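Local coordinates for protein guanine nucleotide exchange factor SRM1 (Saccharomyces cerevisiae, PDB 3OF7) that promotes exchange of GDP for GTP on the small GTPases GSP1 and GSP2, binds chromatin and controls RNA metabolism and nuclear transport, at residues I31-T36 with R57-L62; L44-K49 with E130-K135; F72-M77 with F443-G448. All coordinates share one frame; numbering follows the deposited sequence. Where two conformers were deposited one is given.

Contact 1 (I31-T36 with R57-L62); sequences IFCWGT and RLNPFL
Asn59 grips the strand at Ile31-Trp34 twice, once through its backbone and once through its side chain. Its N-H reaches Ile31 O over 2.7 Å, almost straight down the carbonyl. In the side chain, chi1 of -167° sets CG anti to the backbone N, and from there ND2 donates to Cys33 SG at 3.6 Å, the sulfur lying in the amide plane and the bond nearly linear at 171°. Beside this grip the backbones pair as antiparallel strands: Cys33 N donates to Arg57 O, and Arg57 N returns a bond to Cys33 O. Phe32 and Leu58 form the neighbouring non-hydrogen-bonded pair, where Phe32 CE1 meets Leu58 CD1 at 3.7 Å and Phe32 CA sends a CH contact to Arg57 O. The strands involved, 30-34 and 56-58, are the inner and edge members of one four-stranded blade of the RCC1 beta-propeller, whose other two strands come from the C-terminal end of the chain. Past the edge strand the chain bends in a type I turn, Asn59 to Leu62, and Asn59 OD1 accepts from Phe61 N at 2.9 Å as an Asx turn. The turn brings Leu62 CD1 against Ile31 CG2 at 3.8 Å, while one water accepts from Ile31 N and bridges to Asn59 O and Leu62 O, though it has too few protons for every acceptor around it. Further out, Gly43 O takes a second bond from Asn59 ND2; an alanine in place of Asn59 would probably leave Cys33 SG, Gly43 O and Phe61 N without the amide and the Asx turn without its side-chain bond. Asn50 holds the guanidinium of Arg57, and His432 meets the Phe32 ring edge-to-face.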
ATOM      1  N   ILE A  31      10.319  13.392  -5.062  1.00 14.02           N
ATOM      2  CA  ILE A  31       9.202  12.480  -5.358  1.00 13.93           C
ATOM      3  C   ILE A  31       9.156  12.161  -6.857  1.00 14.03           C
ATOM      4  O   ILE A  31       9.211  13.061  -7.688  1.00 14.60           O
ATOM      5  CB  ILE A  31       7.837  13.082  -4.887  1.00 13.96           C
ATOM      6  CG1 ILE A  31       7.862  13.416  -3.386  1.00 13.51           C
ATOM      7  CG2 ILE A  31       6.641  12.161  -5.257  1.00 13.70           C
ATOM      8  CD1 ILE A  31       8.140  12.232  -2.456  1.00 13.57           C
ATOM      9  N   PHE A  32       9.049  10.876  -7.186  1.00 13.79           N
ATOM     10  CA  PHE A  32       8.977  10.416  -8.566  1.00 13.68           C
ATOM     11  C   PHE A  32       7.679   9.659  -8.787  1.00 13.77           C
ATOM     12  O   PHE A  32       7.253   8.906  -7.918  1.00 13.37           O
ATOM     13  CB  PHE A  32      10.140   9.476  -8.877  1.00 13.35           C
ATOM     14  CG  PHE A  32      11.486  10.095  -8.661  1.00 14.85           C
ATOM     15  CD1 PHE A  32      12.108  10.811  -9.684  1.00 15.26           C
ATOM     16  CD2 PHE A  32      12.122   9.984  -7.431  1.00 13.09           C
ATOM     17  CE1 PHE A  32      13.358  11.402  -9.482  1.00 15.39           C
ATOM     18  CE2 PHE A  32      13.371  10.564  -7.225  1.00 15.16           C
ATOM     19  CZ  PHE A  32      13.988  11.270  -8.247  1.00 15.80           C
ATOM     20  N   CYS A  33       7.085   9.839  -9.961  1.00 13.86           N
ATOM     21  CA  CYS A  33       5.829   9.184 -10.315  1.00 14.38           C
ATOM     22  C   CYS A  33       5.936   8.591 -11.710  1.00 14.76           C
ATOM     23  O   CYS A  33       6.610   9.159 -12.592  1.00 15.11           O
ATOM     24  CB  CYS A  33       4.679  10.202 -10.280  1.00 14.28           C
ATOM     25  SG  CYS A  33       4.386  10.976  -8.667  1.00 15.45           S
ATOM     26  N   TRP A  34       5.281   7.454 -11.919  1.00 14.93           N
ATOM     27  CA  TRP A  34       5.280   6.816 -13.239  1.00 15.19           C
ATOM     28  C   TRP A  34       4.143   5.810 -13.388  1.00 15.75           C
ATOM     29  O   TRP A  34       3.523   5.420 -12.394  1.00 15.73           O
ATOM     30  CB  TRP A  34       6.638   6.168 -13.528  1.00 14.91           C
ATOM     31  CG  TRP A  34       6.976   4.956 -12.678  1.00 14.18           C
ATOM     32  CD1 TRP A  34       6.789   3.637 -13.020  1.00 13.54           C
ATOM     33  CD2 TRP A  34       7.571   4.950 -11.373  1.00 13.45           C
ATOM     34  NE1 TRP A  34       7.233   2.816 -12.004  1.00 13.81           N
ATOM     35  CE2 TRP A  34       7.721   3.594 -10.986  1.00 13.29           C
ATOM     36  CE3 TRP A  34       7.995   5.959 -10.488  1.00 13.02           C
ATOM     37  CZ2 TRP A  34       8.269   3.217  -9.750  1.00 13.10           C
ATOM     38  CZ3 TRP A  34       8.549   5.582  -9.262  1.00 12.46           C
ATOM     39  CH2 TRP A  34       8.675   4.221  -8.903  1.00 12.56           C
ATOM     40  N   GLY A  35       3.883   5.404 -14.635  1.00 16.42           N
ATOM     41  CA  GLY A  35       2.795   4.481 -14.969  1.00 17.11           C
ATOM     42  C   GLY A  35       1.707   5.210 -15.742  1.00 17.79           C
ATOM     43  O   GLY A  35       1.999   6.084 -16.561  1.00 17.88           O
ATOM     44  N   THR A  36       0.453   4.870 -15.464  1.00 18.47           N
ATOM     45  CA  THR A  36      -0.691   5.453 -16.177  1.00 19.22           C
ATOM     46  C   THR A  36      -1.519   6.339 -15.242  1.00 19.84           C
ATOM     47  O   THR A  36      -1.835   5.949 -14.113  1.00 19.87           O
ATOM     48  CB  THR A  36      -1.540   4.348 -16.860  1.00 19.22           C
ATOM     49  OG1 THR A  36      -0.720   3.681 -17.829  1.00 19.70           O
ATOM     50  CG2 THR A  36      -2.779   4.924 -17.577  1.00 18.91           C
ATOM     51  N   ARG A  57       9.513   9.758 -13.074  1.00 16.97           N
ATOM     52  CA  ARG A  57       9.590  11.153 -13.470  1.00 16.74           C
ATOM     53  C   ARG A  57       9.583  12.016 -12.218  1.00 16.86           C
ATOM     54  O   ARG A  57       8.675  11.904 -11.385  1.00 16.27           O
ATOM     55  CB  ARG A  57       8.399  11.494 -14.371  1.00 16.88           C
ATOM     56  CG  ARG A  57       8.278  12.974 -14.759  1.00 18.01           C
ATOM     57  CD  ARG A  57       9.095  13.306 -16.010  1.00 20.05           C
ATOM     58  NE  ARG A  57       8.692  12.492 -17.160  1.00 21.53           N
ATOM     59  CZ  ARG A  57       7.637  12.740 -17.930  1.00 22.98           C
ATOM     60  NH1 ARG A  57       6.855  13.792 -17.695  1.00 24.24           N
ATOM     61  NH2 ARG A  57       7.361  11.934 -18.943  1.00 23.04           N
ATOM     62  N   LEU A  58      10.594  12.870 -12.077  1.00 16.76           N
ATOM     63  CA  LEU A  58      10.655  13.774 -10.927  1.00 16.93           C
ATOM     64  C   LEU A  58       9.412  14.659 -10.904  1.00 17.18           C
ATOM     65  O   LEU A  58       9.085  15.296 -11.899  1.00 17.11           O
ATOM     66  CB  LEU A  58      11.933  14.616 -10.981  1.00 16.87           C
ATOM     67  CG  LEU A  58      12.120  15.618  -9.840  1.00 17.31           C
ATOM     68  CD1 LEU A  58      12.412  14.897  -8.524  1.00 17.03           C
ATOM     69  CD2 LEU A  58      13.244  16.602 -10.186  1.00 17.97           C
ATOM     70  N   ASN A  59       8.697  14.676  -9.777  1.00 17.56           N
ATOM     71  CA  ASN A  59       7.465  15.440  -9.701  1.00 17.93           C
ATOM     72  C   ASN A  59       7.778  16.900  -9.367  1.00 18.39           C
ATOM     73  O   ASN A  59       8.245  17.192  -8.254  1.00 18.55           O
ATOM     74  CB  ASN A  59       6.499  14.828  -8.675  1.00 17.72           C
ATOM     75  CG  ASN A  59       5.103  15.396  -8.785  1.00 18.25           C
ATOM     76  OD1 ASN A  59       4.922  16.616  -8.820  1.00 17.99           O
ATOM     77  ND2 ASN A  59       4.101  14.515  -8.845  1.00 16.93           N
ATOM     78  N   PRO A  60       7.531  17.820 -10.332  1.00 18.66           N
ATOM     79  CA  PRO A  60       7.926  19.216 -10.124  1.00 19.01           C
ATOM     80  C   PRO A  60       6.982  19.993  -9.204  1.00 19.45           C
ATOM     81  O   PRO A  60       7.310  21.106  -8.802  1.00 19.73           O
ATOM     82  CB  PRO A  60       7.908  19.801 -11.540  1.00 19.28           C
ATOM     83  CG  PRO A  60       6.850  19.016 -12.258  1.00 19.04           C
ATOM     84  CD  PRO A  60       6.834  17.627 -11.623  1.00 18.41           C
ATOM     85  N   PHE A  61       5.830  19.414  -8.873  1.00 19.28           N
ATOM     86  CA  PHE A  61       4.866  20.061  -7.973  1.00 19.33           C
ATOM     87  C   PHE A  61       5.149  19.753  -6.497  1.00 18.80           C
ATOM     88  O   PHE A  61       4.486  20.284  -5.594  1.00 18.57           O
ATOM     89  CB  PHE A  61       3.435  19.673  -8.362  1.00 19.35           C
ATOM     90  CG  PHE A  61       3.099  20.014  -9.782  1.00 21.25           C
ATOM     91  CD1 PHE A  61       2.921  21.347 -10.166  1.00 22.04           C
ATOM     92  CD2 PHE A  61       3.000  19.019 -10.748  1.00 21.75           C
ATOM     93  CE1 PHE A  61       2.635  21.678 -11.491  1.00 22.46           C
ATOM     94  CE2 PHE A  61       2.705  19.342 -12.082  1.00 22.29           C
ATOM     95  CZ  PHE A  61       2.521  20.675 -12.448  1.00 22.92           C
ATOM     96  N   LEU A  62       6.142  18.898  -6.265  1.00 18.43           N
ATOM     97  CA  LEU A  62       6.548  18.504  -4.920  1.00 18.25           C
ATOM     98  C   LEU A  62       8.044  18.717  -4.718  1.00 18.61           C
ATOM     99  O   LEU A  62       8.752  17.792  -4.309  1.00 17.97           O
ATOM    100  CB  LEU A  62       6.173  17.035  -4.650  1.00 18.01           C
ATOM    101  CG  LEU A  62       4.680  16.703  -4.792  1.00 17.00           C
ATOM    102  CD1 LEU A  62       4.454  15.185  -4.860  1.00 15.67           C
ATOM    103  CD2 LEU A  62       3.887  17.327  -3.663  1.00 15.56           C
TER
HETATM  104  O   HOH W   1       9.792  16.130  -6.212  1.00 16.06           O

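Contact 2 (L44-K49 with E130-K135); sequences LGPLAK and ESTPAK
Ser131 meets Gly45 and Pro46 with both its backbone and its side chain. Its carbonyl O accepts the N-H of Gly45 at 2.9 Å, the donor standing well above the carbonyl plane and the bond bent to 146°. Gly45 has a positive phi of 87°, at which a CB would jam against Leu44 O and also collide with Pro46 CD. Ser131 CB points toward the loop and rests 3.5 Å from Gly45 O. With OG set between the backbone N and the carbonyl carbon (chi1 64°), the hydroxyl lies against the Gly45-Pro46 peptide, 3.2 Å from Pro46 N, which has no hydrogen to offer; its hydrogen bond is made with Asn127 O instead. Next along, Thr132 brings OG1 to within 3.9 Å of Gly45 CA and near Pro46 CD, while that hydroxyl bonds to Glu128 O. Pro133 then leads the chain away from the loop, its ring on Trp91, and Ala134 enters the short strand 134-135, paired with Ser90. Between the two segments one backbone bond and close van der Waals contact, seconded by a backbone bond of Pro46 with Leu126, fasten a loop of the first RCC1 repeat to the second, a join between neighbouring repeats of the beta-propeller.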
ATOM      1  N   LEU A  44       1.217  14.699 -12.243  1.00 20.21           N
ATOM      2  CA  LEU A  44       2.199  15.410 -13.060  1.00 21.09           C
ATOM      3  C   LEU A  44       1.529  16.513 -13.890  1.00 21.83           C
ATOM      4  O   LEU A  44       2.076  16.982 -14.891  1.00 22.29           O
ATOM      5  CB  LEU A  44       2.983  14.429 -13.933  1.00 20.81           C
ATOM      6  CG  LEU A  44       3.959  13.503 -13.189  1.00 20.65           C
ATOM      7  CD1 LEU A  44       4.454  12.389 -14.100  1.00 19.70           C
ATOM      8  CD2 LEU A  44       5.137  14.258 -12.579  1.00 19.50           C
ATOM      9  N   GLY A  45       0.344  16.931 -13.450  1.00 22.54           N
ATOM     10  CA  GLY A  45      -0.382  18.010 -14.108  1.00 23.34           C
ATOM     11  C   GLY A  45      -1.269  17.550 -15.254  1.00 24.61           C
ATOM     12  O   GLY A  45      -1.351  16.348 -15.546  1.00 23.80           O
ATOM     13  N   PRO A  46      -1.938  18.515 -15.913  1.00 25.35           N
ATOM     14  CA  PRO A  46      -3.047  18.279 -16.846  1.00 26.24           C
ATOM     15  C   PRO A  46      -2.693  17.825 -18.261  1.00 26.99           C
ATOM     16  O   PRO A  46      -3.565  17.302 -18.957  1.00 27.36           O
ATOM     17  CB  PRO A  46      -3.741  19.648 -16.912  1.00 26.37           C
ATOM     18  CG  PRO A  46      -2.667  20.629 -16.620  1.00 25.84           C
ATOM     19  CD  PRO A  46      -1.765  19.950 -15.615  1.00 25.44           C
ATOM     20  N   LEU A  47      -1.443  18.020 -18.683  1.00 27.77           N
ATOM     21  CA  LEU A  47      -1.046  17.781 -20.082  1.00 28.43           C
ATOM     22  C   LEU A  47      -1.154  16.317 -20.494  1.00 28.82           C
ATOM     23  O   LEU A  47      -0.781  15.424 -19.725  1.00 28.62           O
ATOM     24  CB  LEU A  47       0.373  18.299 -20.344  1.00 28.43           C
ATOM     25  CG  LEU A  47       0.660  19.795 -20.182  1.00 29.39           C
ATOM     26  CD1 LEU A  47       2.142  20.084 -20.425  1.00 30.18           C
ATOM     27  CD2 LEU A  47      -0.221  20.656 -21.095  1.00 30.60           C
ATOM     28  N   ALA A  48      -1.654  16.081 -21.710  1.00 29.05           N
ATOM     29  CA  ALA A  48      -1.917  14.726 -22.206  1.00 29.36           C
ATOM     30  C   ALA A  48      -0.673  13.843 -22.174  1.00 29.60           C
ATOM     31  O   ALA A  48      -0.749  12.684 -21.782  1.00 29.54           O
ATOM     32  CB  ALA A  48      -2.513  14.764 -23.621  1.00 29.67           C
ATOM     33  N   LYS A  49       0.468  14.402 -22.577  1.00 29.74           N
ATOM     34  CA  LYS A  49       1.751  13.691 -22.551  1.00 30.02           C
ATOM     35  C   LYS A  49       2.110  13.184 -21.146  1.00 29.71           C
ATOM     36  O   LYS A  49       2.859  12.218 -21.005  1.00 29.91           O
ATOM     37  CB  LYS A  49       2.874  14.595 -23.081  1.00 30.40           C
ATOM     38  CG  LYS A  49       2.971  15.952 -22.370  1.00 31.68           C
ATOM     39  CD  LYS A  49       4.061  16.858 -22.938  1.00 34.55           C
ATOM     40  CE  LYS A  49       5.346  16.781 -22.122  1.00 36.78           C
ATOM     41  NZ  LYS A  49       6.197  18.003 -22.289  1.00 38.36           N
ATOM     42  N   GLU A 130      -7.131  18.314 -10.005  1.00 26.27           N
ATOM     43  CA  GLU A 130      -6.991  16.915  -9.572  1.00 25.16           C
ATOM     44  C   GLU A 130      -5.628  16.335  -9.918  1.00 24.17           C
ATOM     45  O   GLU A 130      -5.065  15.560  -9.147  1.00 23.78           O
ATOM     46  CB  GLU A 130      -8.080  16.039 -10.194  1.00 24.96           C
ATOM     47  CG  GLU A 130      -9.466  16.250  -9.620  1.00 25.74           C
ATOM     48  CD  GLU A 130     -10.538  15.503 -10.398  0.60 26.99           C
ATOM     49  OE1 GLU A 130     -10.679  14.274 -10.213  0.90 26.94           O
ATOM     50  OE2 GLU A 130     -11.256  16.157 -11.186  0.60 27.84           O
ATOM     51  N   SER A 131      -5.105  16.705 -11.085  1.00 23.70           N
ATOM     52  CA  SER A 131      -3.815  16.192 -11.551  1.00 22.97           C
ATOM     53  C   SER A 131      -2.613  16.967 -10.993  1.00 22.65           C
ATOM     54  O   SER A 131      -1.460  16.582 -11.220  1.00 22.38           O
ATOM     55  CB  SER A 131      -3.772  16.143 -13.084  1.00 23.09           C
ATOM     56  OG  SER A 131      -3.874  17.440 -13.645  1.00 24.00           O
ATOM     57  N   THR A 132      -2.881  18.047 -10.266  1.00 21.78           N
ATOM     58  CA  THR A 132      -1.811  18.841  -9.666  1.00 21.42           C
ATOM     59  C   THR A 132      -1.843  18.682  -8.150  1.00 20.80           C
ATOM     60  O   THR A 132      -2.841  19.044  -7.513  1.00 20.82           O
ATOM     61  CB  THR A 132      -1.890  20.340 -10.064  1.00 21.57           C
ATOM     62  OG1 THR A 132      -1.879  20.459 -11.494  1.00 21.87           O
ATOM     63  CG2 THR A 132      -0.699  21.130  -9.483  1.00 21.66           C
ATOM     64  N   PRO A 133      -0.760  18.126  -7.572  1.00 20.28           N
ATOM     65  CA  PRO A 133      -0.659  17.978  -6.129  1.00 20.12           C
ATOM     66  C   PRO A 133      -0.833  19.323  -5.451  1.00 19.97           C
ATOM     67  O   PRO A 133      -0.238  20.307  -5.886  1.00 19.82           O
ATOM     68  CB  PRO A 133       0.775  17.481  -5.928  1.00 20.18           C
ATOM     69  CG  PRO A 133       1.059  16.727  -7.161  1.00 20.11           C
ATOM     70  CD  PRO A 133       0.397  17.519  -8.255  1.00 20.20           C
ATOM     71  N   ALA A 134      -1.653  19.355  -4.410  1.00 19.95           N
ATOM     72  CA  ALA A 134      -1.881  20.580  -3.647  1.00 20.01           C
ATOM     73  C   ALA A 134      -2.267  20.225  -2.220  1.00 20.20           C
ATOM     74  O   ALA A 134      -2.711  19.100  -1.949  1.00 20.07           O
ATOM     75  CB  ALA A 134      -2.969  21.445  -4.314  1.00 19.69           C
ATOM     76  N   LYS A 135      -2.122  21.191  -1.314  1.00 20.40           N
ATOM     77  CA  LYS A 135      -2.398  20.963   0.098  1.00 20.77           C
ATOM     78  C   LYS A 135      -3.880  21.023   0.409  1.00 20.78           C
ATOM     79  O   LYS A 135      -4.594  21.888  -0.102  1.00 21.06           O
ATOM     80  CB  LYS A 135      -1.658  21.974   0.973  1.00 20.81           C
ATOM     81  CG  LYS A 135      -0.155  21.726   1.082  1.00 21.90           C
ATOM     82  CD  LYS A 135       0.554  22.788   1.917  1.00 23.13           C
ATOM     83  CE  LYS A 135       0.826  24.057   1.108  1.00 24.73           C
ATOM     84  NZ  LYS A 135       1.524  25.109   1.918  1.00 25.38           N
TER

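Contact 3 (F72-M77 with F443-G448); sequences FAVGGM and FSVSGG
Val74 and Val445 meet between two neighbouring blades of the beta-propeller, with a phenylalanine to each end of the pair. Val74 CG2 presses on Val445 CB at 3.8 Å, the two side chains crossing at a slant. Its other methyl, CG1, anti to the backbone N (chi1 -178°), meets Phe443 CZ at 3.4 Å, a close fit. The Phe443 ring reaches the turn that follows strand 69-74, and its CE1 approaches Gly76 O at 3.5 Å, the oxygen lying at the ring edge and in its plane. Toward the other end, Phe72 lays its ring over Val445: CG1 stands 3.8 Å from the ring centroid, only 16° off the normal, in a CH-pi contact displaced toward the rim. The outer rim of that ring, CE2 and CZ, reaches the backbone of Ser446 and Gly447, with Gly447 N at the edge, 3.7 Å from CE2. The hollow there depends on the glycine, since a CB on Gly447 would come tight against Phe72 CE2. No hydrogen bond joins the segments; the strands run antiparallel at 167° with axes 8.3 Å apart, as sheets packed face to face. Strand 443-450 is itself paired with strand 30-34, whose Ile31 also touches Val445, and with strand 432-439, whose Leu436 reaches Phe72; in the adjoining blade strand 78-83 lends Ala81 to Phe72 and Thr79 to both Val74 and Phe443.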
ATOM      1  N   PHE A  72       4.341   9.427   2.064  1.00 12.79           N
ATOM      2  CA  PHE A  72       3.188   9.372   1.167  1.00 12.47           C
ATOM      3  C   PHE A  72       2.492   8.026   1.249  1.00 12.22           C
ATOM      4  O   PHE A  72       3.081   7.034   1.680  1.00 12.77           O
ATOM      5  CB  PHE A  72       3.566   9.754  -0.284  1.00 12.42           C
ATOM      6  CG  PHE A  72       4.635   8.881  -0.890  1.00 12.30           C
ATOM      7  CD1 PHE A  72       4.312   7.641  -1.442  1.00 12.50           C
ATOM      8  CD2 PHE A  72       5.971   9.299  -0.908  1.00 12.60           C
ATOM      9  CE1 PHE A  72       5.294   6.819  -2.005  1.00 11.40           C
ATOM     10  CE2 PHE A  72       6.966   8.490  -1.478  1.00 12.67           C
ATOM     11  CZ  PHE A  72       6.621   7.240  -2.022  1.00 11.94           C
ATOM     12  N   ALA A  73       1.218   8.008   0.867  1.00 12.62           N
ATOM     13  CA  ALA A  73       0.409   6.797   0.914  1.00 12.53           C
ATOM     14  C   ALA A  73      -0.325   6.730  -0.402  1.00 12.20           C
ATOM     15  O   ALA A  73      -1.071   7.645  -0.746  1.00 12.96           O
ATOM     16  CB  ALA A  73      -0.587   6.839   2.093  1.00 12.36           C
ATOM     17  N   VAL A  74      -0.081   5.660  -1.152  1.00 12.45           N
ATOM     18  CA  VAL A  74      -0.631   5.523  -2.500  1.00 12.22           C
ATOM     19  C   VAL A  74      -1.864   4.617  -2.441  1.00 12.59           C
ATOM     20  O   VAL A  74      -1.781   3.485  -1.985  1.00 12.10           O
ATOM     21  CB  VAL A  74       0.404   4.937  -3.486  1.00 12.43           C
ATOM     22  CG1 VAL A  74      -0.179   4.855  -4.901  1.00 12.27           C
ATOM     23  CG2 VAL A  74       1.697   5.764  -3.482  1.00 12.64           C
ATOM     24  N   GLY A  75      -2.999   5.138  -2.894  1.00 12.80           N
ATOM     25  CA  GLY A  75      -4.227   4.348  -3.012  1.00 13.66           C
ATOM     26  C   GLY A  75      -4.461   3.901  -4.449  1.00 14.56           C
ATOM     27  O   GLY A  75      -3.585   4.038  -5.307  1.00 14.51           O
ATOM     28  N   GLY A  76      -5.651   3.378  -4.723  1.00 14.61           N
ATOM     29  CA  GLY A  76      -5.957   2.841  -6.041  1.00 15.04           C
ATOM     30  C   GLY A  76      -5.892   3.881  -7.140  1.00 15.74           C
ATOM     31  O   GLY A  76      -5.257   3.651  -8.166  1.00 15.48           O
ATOM     32  N   MET A  77      -6.536   5.032  -6.904  1.00 15.87           N
ATOM     33  CA  MET A  77      -6.660   6.089  -7.904  0.50 16.33           C
ATOM     34  C   MET A  77      -6.279   7.471  -7.345  1.00 16.09           C
ATOM     35  O   MET A  77      -6.492   8.496  -7.999  1.00 16.12           O
ATOM     36  CB  MET A  77      -8.090   6.115  -8.479  0.50 16.61           C
ATOM     37  CG  MET A  77      -8.481   4.867  -9.286  0.50 17.62           C
ATOM     38  SD  MET A  77     -10.205   4.861  -9.846  0.50 20.40           S
ATOM     39  N   PHE A 443      -0.146   2.670 -11.441  1.00 15.31           N
ATOM     40  CA  PHE A 443       0.943   3.638 -11.298  1.00 14.72           C
ATOM     41  C   PHE A 443       1.728   3.378 -10.022  1.00 14.28           C
ATOM     42  O   PHE A 443       1.275   2.633  -9.149  1.00 14.18           O
ATOM     43  CB  PHE A 443       0.385   5.075 -11.308  1.00 15.01           C
ATOM     44  CG  PHE A 443      -0.332   5.473 -10.030  1.00 15.77           C
ATOM     45  CD1 PHE A 443      -1.587   4.955  -9.726  1.00 14.98           C
ATOM     46  CD2 PHE A 443       0.255   6.382  -9.142  1.00 15.79           C
ATOM     47  CE1 PHE A 443      -2.263   5.328  -8.545  1.00 15.04           C
ATOM     48  CE2 PHE A 443      -0.398   6.761  -7.959  1.00 15.02           C
ATOM     49  CZ  PHE A 443      -1.660   6.234  -7.657  1.00 14.70           C
ATOM     50  N   SER A 444       2.895   4.007  -9.914  1.00 14.11           N
ATOM     51  CA  SER A 444       3.753   3.886  -8.737  1.00 13.78           C
ATOM     52  C   SER A 444       4.348   5.245  -8.359  1.00 13.61           C
ATOM     53  O   SER A 444       4.408   6.166  -9.183  1.00 13.39           O
ATOM     54  CB  SER A 444       4.878   2.884  -9.003  1.00 14.06           C
ATOM     55  OG  SER A 444       4.369   1.669  -9.529  1.00 15.14           O
ATOM     56  N   VAL A 445       4.764   5.367  -7.101  1.00 13.45           N
ATOM     57  CA  VAL A 445       5.365   6.595  -6.585  1.00 13.35           C
ATOM     58  C   VAL A 445       6.566   6.194  -5.739  1.00 13.67           C
ATOM     59  O   VAL A 445       6.514   5.187  -5.022  1.00 13.47           O
ATOM     60  CB  VAL A 445       4.372   7.403  -5.707  1.00 13.71           C
ATOM     61  CG1 VAL A 445       5.033   8.687  -5.164  1.00 13.51           C
ATOM     62  CG2 VAL A 445       3.093   7.742  -6.478  1.00 14.30           C
ATOM     63  N   SER A 446       7.648   6.970  -5.829  1.00 13.24           N
ATOM     64  CA  SER A 446       8.796   6.766  -4.953  1.00 13.22           C
ATOM     65  C   SER A 446       9.299   8.090  -4.368  1.00 13.10           C
ATOM     66  O   SER A 446       8.968   9.176  -4.849  1.00 12.80           O
ATOM     67  CB  SER A 446       9.929   6.037  -5.684  1.00 13.20           C
ATOM     68  OG  SER A 446      10.465   6.866  -6.696  1.00 14.36           O
ATOM     69  N   GLY A 447      10.090   7.976  -3.312  1.00 12.97           N
ATOM     70  CA  GLY A 447      10.731   9.121  -2.703  1.00 13.39           C
ATOM     71  C   GLY A 447      12.159   8.734  -2.415  1.00 13.71           C
ATOM     72  O   GLY A 447      12.414   7.671  -1.849  1.00 13.71           O
ATOM     73  N   GLY A 448      13.092   9.584  -2.833  1.00 14.39           N
ATOM     74  CA  GLY A 448      14.495   9.333  -2.571  1.00 15.30           C
ATOM     75  C   GLY A 448      15.315  10.594  -2.415  1.00 15.63           C
ATOM     76  O   GLY A 448      14.811  11.710  -2.577  1.00 15.08           O
TER

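In the fold
From the N terminus, strand 30-34 opens contact 1, which closes a short loop when the chain returns at 57-62. Contact 2 starts inside that loop, at 44-49, and closes far outside it at 130-135, so the two cross; Phe61 joins them by packing on Leu44, Gly45, Thr132 and Pro133. Contact 3 begins at 72-77, after contact 1 has closed, and ends only at 443-448, crossing contact 2 as well. It meets contact 1 where strands 30-34 and 443-450 pair in one blade. Contact 1 adds the edge strand to that blade, whose pairing of 30-34 with 443-450 joins the two ends of the domain, while contacts 2 and 3 fasten parts of repeat 1 to repeats 2 and 7.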